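Local structure of cysteine desulfurase (Thermococcus onnurineus, 5B89) at residues F254-T266 against Y275-G287. The protein probably catalyses pyridoxal-phosphate-dependent removal of sulfur from L-cysteine, passing it to a sulfur carrier and releasing L-alanine. Sequence-based numbering, arbitrary orientation.
Sequences FDTFEPPLIGGGT and YKLTEPPERFEAG. With PLP (pyridoxal-5'-phosphate), chain D.
Packing of F254, F257 and P259 against P280 and F284, continued by backbone bonds at T266 and G287, joins the loop after strand 245-249 to the return from the 267-277 hairpin. P280 CG sits over one face of the F254 ring, 3.7 Å from its centroid, a CH-pi contact. Cutting F254 back to an alanine is likely to strip this proline edge of its aromatic cover. F257, with CG anti to its backbone N (chi1 -175°), directs its ring edge toward the face of F284 in an offset edge-to-face pair, planes at 64°. P259 CG meets L277 CD1 tip to tip at 3.6 Å. In the type II turn 263-266, G263 O accepts both T266 N and T266 OG1 (2.8 Å), which fixes the hydroxyl, while T266 O receives T278 N at 2.9 Å. This turn lies at the dimer interface, G264 N bonding S136 OG of the second subunit. G287 N donates almost straight to G264 O (2.8 Å, 176°). Beside that bond, G287 CA lies 3.6 Å from PLP O2P; T288 of this chain and S107 and H235 of the second subunit hydrogen-bond this cofactor. Apolar packing thus holds the aromatic end, whereas directional backbone bonds set the glycine-rich end next to a cofactor shared between subunits.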
loop_
_atom_site.group_PDB
_atom_site.type_symbol
_atom_site.label_atom_id
_atom_site.label_comp_id
_atom_site.label_asym_id
_atom_site.label_seq_id
_atom_site.Cartn_x
_atom_site.Cartn_y
_atom_site.Cartn_z
ATOM N N PHE B 254 -12.836 16.445 -8.867
ATOM C CA PHE B 254 -13.426 15.085 -9.085
ATOM C C PHE B 254 -13.801 14.859 -10.555
ATOM O O PHE B 254 -13.773 13.729 -10.969
ATOM C CB PHE B 254 -14.607 14.911 -8.186
ATOM C CG PHE B 254 -14.330 14.858 -6.716
ATOM C CD1 PHE B 254 -13.023 14.683 -6.149
ATOM C CD2 PHE B 254 -15.349 14.910 -5.771
ATOM C CE1 PHE B 254 -12.889 14.524 -4.790
ATOM C CE2 PHE B 254 -15.178 14.790 -4.422
ATOM C CZ PHE B 254 -13.889 14.576 -3.927
ATOM N N ASP B 255 -14.155 15.898 -11.331
ATOM C CA ASP B 255 -14.554 15.707 -12.782
ATOM C C ASP B 255 -13.366 15.808 -13.732
ATOM O O ASP B 255 -13.539 15.803 -14.922
ATOM C CB ASP B 255 -15.600 16.808 -13.197
ATOM C CG ASP B 255 -16.983 16.583 -12.585
ATOM O OD1 ASP B 255 -17.281 15.439 -12.183
ATOM O OD2 ASP B 255 -17.761 17.566 -12.476
ATOM N N THR B 256 -12.152 15.980 -13.231
ATOM C CA THR B 256 -10.954 16.270 -14.027
ATOM C C THR B 256 -9.964 15.066 -13.796
ATOM O O THR B 256 -9.373 14.544 -14.675
ATOM C CB THR B 256 -10.235 17.572 -13.539
ATOM O OG1 THR B 256 -11.108 18.675 -13.726
ATOM C CG2 THR B 256 -8.889 17.836 -14.301
ATOM N N PHE B 257 -9.869 14.625 -12.541
ATOM C CA PHE B 257 -8.802 13.698 -12.170
ATOM C C PHE B 257 -9.121 12.298 -12.597
ATOM O O PHE B 257 -10.107 11.746 -12.074
ATOM C CB PHE B 257 -8.651 13.778 -10.660
ATOM C CG PHE B 257 -7.485 12.956 -10.100
ATOM C CD1 PHE B 257 -6.180 13.352 -10.317
ATOM C CD2 PHE B 257 -7.704 11.852 -9.365
ATOM C CE1 PHE B 257 -5.145 12.598 -9.841
ATOM C CE2 PHE B 257 -6.640 11.096 -8.854
ATOM C CZ PHE B 257 -5.379 11.479 -9.142
ATOM N N GLU B 258 -8.320 11.665 -13.442
ATOM C CA GLU B 258 -8.581 10.319 -13.903
ATOM C C GLU B 258 -8.004 9.303 -12.965
ATOM O O GLU B 258 -6.868 9.402 -12.630
ATOM C CB GLU B 258 -7.975 10.139 -15.233
ATOM C CG GLU B 258 -8.323 8.844 -15.846
ATOM C CD GLU B 258 -7.451 8.489 -17.021
ATOM O OE1 GLU B 258 -7.321 7.263 -17.165
ATOM O OE2 GLU B 258 -6.901 9.381 -17.741
ATOM N N PRO B 259 -8.809 8.420 -12.380
ATOM C CA PRO B 259 -8.234 7.444 -11.449
ATOM C C PRO B 259 -7.171 6.604 -12.071
ATOM O O PRO B 259 -7.477 5.840 -13.022
ATOM C CB PRO B 259 -9.406 6.626 -11.000
ATOM C CG PRO B 259 -10.508 6.937 -11.898
ATOM C CD PRO B 259 -10.294 8.249 -12.540
ATOM N N PRO B 260 -5.904 6.595 -11.578
ATOM C CA PRO B 260 -4.905 5.786 -12.264
ATOM C C PRO B 260 -5.059 4.317 -12.027
ATOM O O PRO B 260 -4.629 3.516 -12.821
ATOM C CB PRO B 260 -3.582 6.279 -11.602
ATOM C CG PRO B 260 -3.948 7.686 -11.234
ATOM C CD PRO B 260 -5.313 7.617 -10.652
ATOM N N LEU B 261 -5.589 3.953 -10.853
ATOM C CA LEU B 261 -5.751 2.555 -10.439
ATOM C C LEU B 261 -7.240 2.255 -10.343
ATOM O O LEU B 261 -8.008 2.890 -9.565
ATOM C CB LEU B 261 -5.084 2.249 -9.101
ATOM C CG LEU B 261 -3.627 2.671 -8.979
ATOM C CD1 LEU B 261 -3.121 2.468 -7.575
ATOM C CD2 LEU B 261 -2.742 2.000 -9.976
ATOM N N ILE B 262 -7.719 1.255 -11.124
ATOM C CA ILE B 262 -9.131 0.907 -11.218
ATOM C C ILE B 262 -9.383 -0.559 -11.057
ATOM O O ILE B 262 -8.501 -1.378 -11.334
ATOM C CB ILE B 262 -9.778 1.429 -12.516
ATOM C CG1 ILE B 262 -9.120 0.815 -13.734
ATOM C CG2 ILE B 262 -9.802 2.976 -12.504
ATOM C CD1 ILE B 262 -9.873 1.196 -15.041
ATOM N N GLY B 263 -10.570 -0.943 -10.577
ATOM C CA GLY B 263 -10.872 -2.362 -10.380
ATOM C C GLY B 263 -11.843 -2.566 -9.283
ATOM O O GLY B 263 -12.820 -1.733 -9.103
ATOM N N GLY B 264 -11.681 -3.620 -8.476
ATOM C CA GLY B 264 -12.623 -3.882 -7.397
ATOM C C GLY B 264 -12.769 -2.683 -6.493
ATOM O O GLY B 264 -11.814 -1.983 -6.173
ATOM N N GLY B 265 -14.010 -2.393 -6.154
ATOM C CA GLY B 265 -14.412 -1.302 -5.266
ATOM C C GLY B 265 -14.512 0.055 -5.956
ATOM O O GLY B 265 -14.984 0.991 -5.267
ATOM N N THR B 266 -14.177 0.187 -7.216
ATOM C CA THR B 266 -14.176 1.440 -7.892
ATOM C C THR B 266 -15.413 1.676 -8.781
ATOM O O THR B 266 -15.476 2.675 -9.435
ATOM C CB THR B 266 -12.907 1.750 -8.678
ATOM O OG1 THR B 266 -12.857 0.952 -9.882
ATOM C CG2 THR B 266 -11.704 1.554 -7.825
ATOM N N TYR B 275 -17.153 -0.454 -18.436
ATOM C CA TYR B 275 -17.445 -0.185 -17.016
ATOM C C TYR B 275 -17.855 1.243 -16.783
ATOM O O TYR B 275 -17.577 2.118 -17.572
ATOM C CB TYR B 275 -16.155 -0.502 -16.151
ATOM C CG TYR B 275 -14.938 0.366 -16.586
ATOM C CD1 TYR B 275 -14.015 -0.028 -17.597
ATOM C CD2 TYR B 275 -14.639 1.586 -15.897
ATOM C CE1 TYR B 275 -12.939 0.792 -17.936
ATOM C CE2 TYR B 275 -13.574 2.375 -16.255
ATOM C CZ TYR B 275 -12.721 1.966 -17.219
ATOM O OH TYR B 275 -11.682 2.766 -17.580
ATOM N N LYS B 276 -18.502 1.462 -15.662
ATOM C CA LYS B 276 -18.832 2.822 -15.101
ATOM C C LYS B 276 -18.246 2.855 -13.675
ATOM O O LYS B 276 -18.459 1.953 -12.857
ATOM C CB LYS B 276 -20.327 3.032 -15.041
ATOM C CG LYS B 276 -20.997 3.022 -16.407
ATOM C CD LYS B 276 -22.469 3.159 -16.099
ATOM C CE LYS B 276 -23.213 3.397 -17.419
ATOM N NZ LYS B 276 -23.089 2.210 -18.268
ATOM N N LEU B 277 -17.577 3.978 -13.375
ATOM C CA LEU B 277 -16.978 4.115 -12.009
ATOM C C LEU B 277 -17.919 4.709 -11.007
ATOM O O LEU B 277 -18.865 5.416 -11.449
ATOM C CB LEU B 277 -15.742 4.937 -12.126
ATOM C CG LEU B 277 -14.646 4.281 -12.990
ATOM C CD1 LEU B 277 -13.446 5.176 -13.070
ATOM C CD2 LEU B 277 -14.235 2.872 -12.515
ATOM N N THR B 278 -17.747 4.394 -9.737
ATOM C CA THR B 278 -18.467 4.989 -8.622
ATOM C C THR B 278 -17.924 6.381 -8.225
ATOM O O THR B 278 -17.090 6.938 -8.952
ATOM C CB THR B 278 -18.485 4.076 -7.415
ATOM O OG1 THR B 278 -19.595 4.459 -6.583
ATOM C CG2 THR B 278 -17.202 3.948 -6.704
ATOM N N GLU B 279 -18.537 6.918 -7.242
ATOM C CA GLU B 279 -18.182 8.274 -6.765
ATOM C C GLU B 279 -16.957 8.239 -5.844
ATOM O O GLU B 279 -16.639 7.220 -5.194
ATOM C CB GLU B 279 -19.360 8.911 -6.036
ATOM C CG GLU B 279 -20.681 9.048 -6.846
ATOM C CD GLU B 279 -20.512 9.722 -8.213
ATOM O OE1 GLU B 279 -20.230 10.944 -8.263
ATOM O OE2 GLU B 279 -20.643 9.013 -9.257
ATOM N N PRO B 280 -16.297 9.383 -5.644
ATOM C CA PRO B 280 -15.232 9.498 -4.602
ATOM C C PRO B 280 -15.736 9.267 -3.230
ATOM O O PRO B 280 -16.907 9.577 -2.907
ATOM C CB PRO B 280 -14.785 10.957 -4.792
ATOM C CG PRO B 280 -15.099 11.274 -6.187
ATOM C CD PRO B 280 -16.410 10.669 -6.379
ATOM N N PRO B 281 -14.909 8.759 -2.292
ATOM C CA PRO B 281 -13.485 8.465 -2.536
ATOM C C PRO B 281 -13.240 7.047 -3.086
ATOM O O PRO B 281 -12.147 6.780 -3.580
ATOM C CB PRO B 281 -12.919 8.519 -1.148
ATOM C CG PRO B 281 -14.036 8.142 -0.238
ATOM C CD PRO B 281 -15.296 8.627 -0.890
ATOM N N GLU B 282 -14.240 6.172 -3.079
ATOM C CA GLU B 282 -14.061 4.776 -3.563
ATOM C C GLU B 282 -13.694 4.721 -4.992
ATOM O O GLU B 282 -13.008 3.733 -5.413
ATOM C CB GLU B 282 -15.347 3.984 -3.332
ATOM C CG GLU B 282 -15.635 3.695 -1.897
ATOM C CD GLU B 282 -16.283 4.871 -1.126
ATOM O OE1 GLU B 282 -16.706 5.885 -1.772
ATOM O OE2 GLU B 282 -16.392 4.768 0.127
ATOM N N ARG B 283 -14.016 5.715 -5.855
ATOM C CA ARG B 283 -13.606 5.778 -7.229
ATOM C C ARG B 283 -12.087 5.607 -7.379
ATOM O O ARG B 283 -11.617 5.191 -8.420
ATOM C CB ARG B 283 -14.025 7.157 -7.852
ATOM C CG ARG B 283 -13.711 7.345 -9.288
ATOM C CD ARG B 283 -14.043 8.750 -9.849
ATOM N NE ARG B 283 -15.446 8.971 -9.788
ATOM C CZ ARG B 283 -15.989 10.170 -10.079
ATOM N NH1 ARG B 283 -15.194 11.206 -10.367
ATOM N NH2 ARG B 283 -17.308 10.331 -10.051
ATOM N N PHE B 284 -11.354 6.056 -6.350
ATOM C CA PHE B 284 -9.878 6.132 -6.406
ATOM C C PHE B 284 -9.178 4.979 -5.728
ATOM O O PHE B 284 -7.928 4.953 -5.800
ATOM C CB PHE B 284 -9.471 7.522 -5.858
ATOM C CG PHE B 284 -10.095 8.657 -6.612
ATOM C CD1 PHE B 284 -9.890 8.781 -7.920
ATOM C CD2 PHE B 284 -10.880 9.572 -5.993
ATOM C CE1 PHE B 284 -10.493 9.816 -8.633
ATOM C CE2 PHE B 284 -11.438 10.663 -6.705
ATOM C CZ PHE B 284 -11.257 10.740 -8.017
ATOM N N GLU B 285 -9.910 4.100 -5.040
ATOM C CA GLU B 285 -9.314 3.102 -4.202
ATOM C C GLU B 285 -9.562 1.692 -4.792
ATOM O O GLU B 285 -10.612 1.118 -4.536
ATOM C CB GLU B 285 -9.845 3.186 -2.798
ATOM C CG GLU B 285 -9.458 4.454 -2.097
ATOM C CD GLU B 285 -9.845 4.503 -0.630
ATOM O OE1 GLU B 285 -10.699 3.708 -0.035
ATOM O OE2 GLU B 285 -9.301 5.416 0.060
ATOM N N ALA B 286 -8.573 1.199 -5.519
ATOM C CA ALA B 286 -8.741 -0.066 -6.208
ATOM C C ALA B 286 -8.318 -1.234 -5.309
ATOM O O ALA B 286 -7.223 -1.174 -4.738
ATOM C CB ALA B 286 -7.910 -0.037 -7.457
ATOM N N GLY B 287 -9.210 -2.172 -5.112
ATOM C CA GLY B 287 -8.906 -3.388 -4.349
ATOM C C GLY B 287 -9.013 -3.182 -2.893
ATOM O O GLY B 287 -9.287 -2.043 -2.378
HETATM N N1 PLP D . -8.784 -11.211 -8.197
HETATM C C2 PLP D . -9.351 -12.201 -7.535
HETATM C C2A PLP D . -9.530 -13.537 -8.257
HETATM C C3 PLP D . -9.798 -12.026 -6.148
HETATM O O3 PLP D . -10.360 -13.005 -5.419
HETATM C C4 PLP D . -9.485 -10.717 -5.547
HETATM C C4A PLP D . -9.855 -10.375 -4.111
HETATM C C5 PLP D . -8.817 -9.747 -6.404
HETATM C C6 PLP D . -8.454 -10.006 -7.682
HETATM C C5A PLP D . -8.488 -8.406 -5.787
HETATM O O4P PLP D . -7.746 -8.647 -4.505
HETATM P P PLP D . -7.459 -7.320 -3.665
HETATM O O1P PLP D . -8.847 -6.867 -3.214
HETATM O O2P PLP D . -6.925 -6.346 -4.562
HETATM O O3P PLP D . -6.672 -7.750 -2.530
HETATM O O HOH W 1 -17.129 13.244 -10.462
HETATM O O HOH W 2 -7.125 5.406 -8.631
#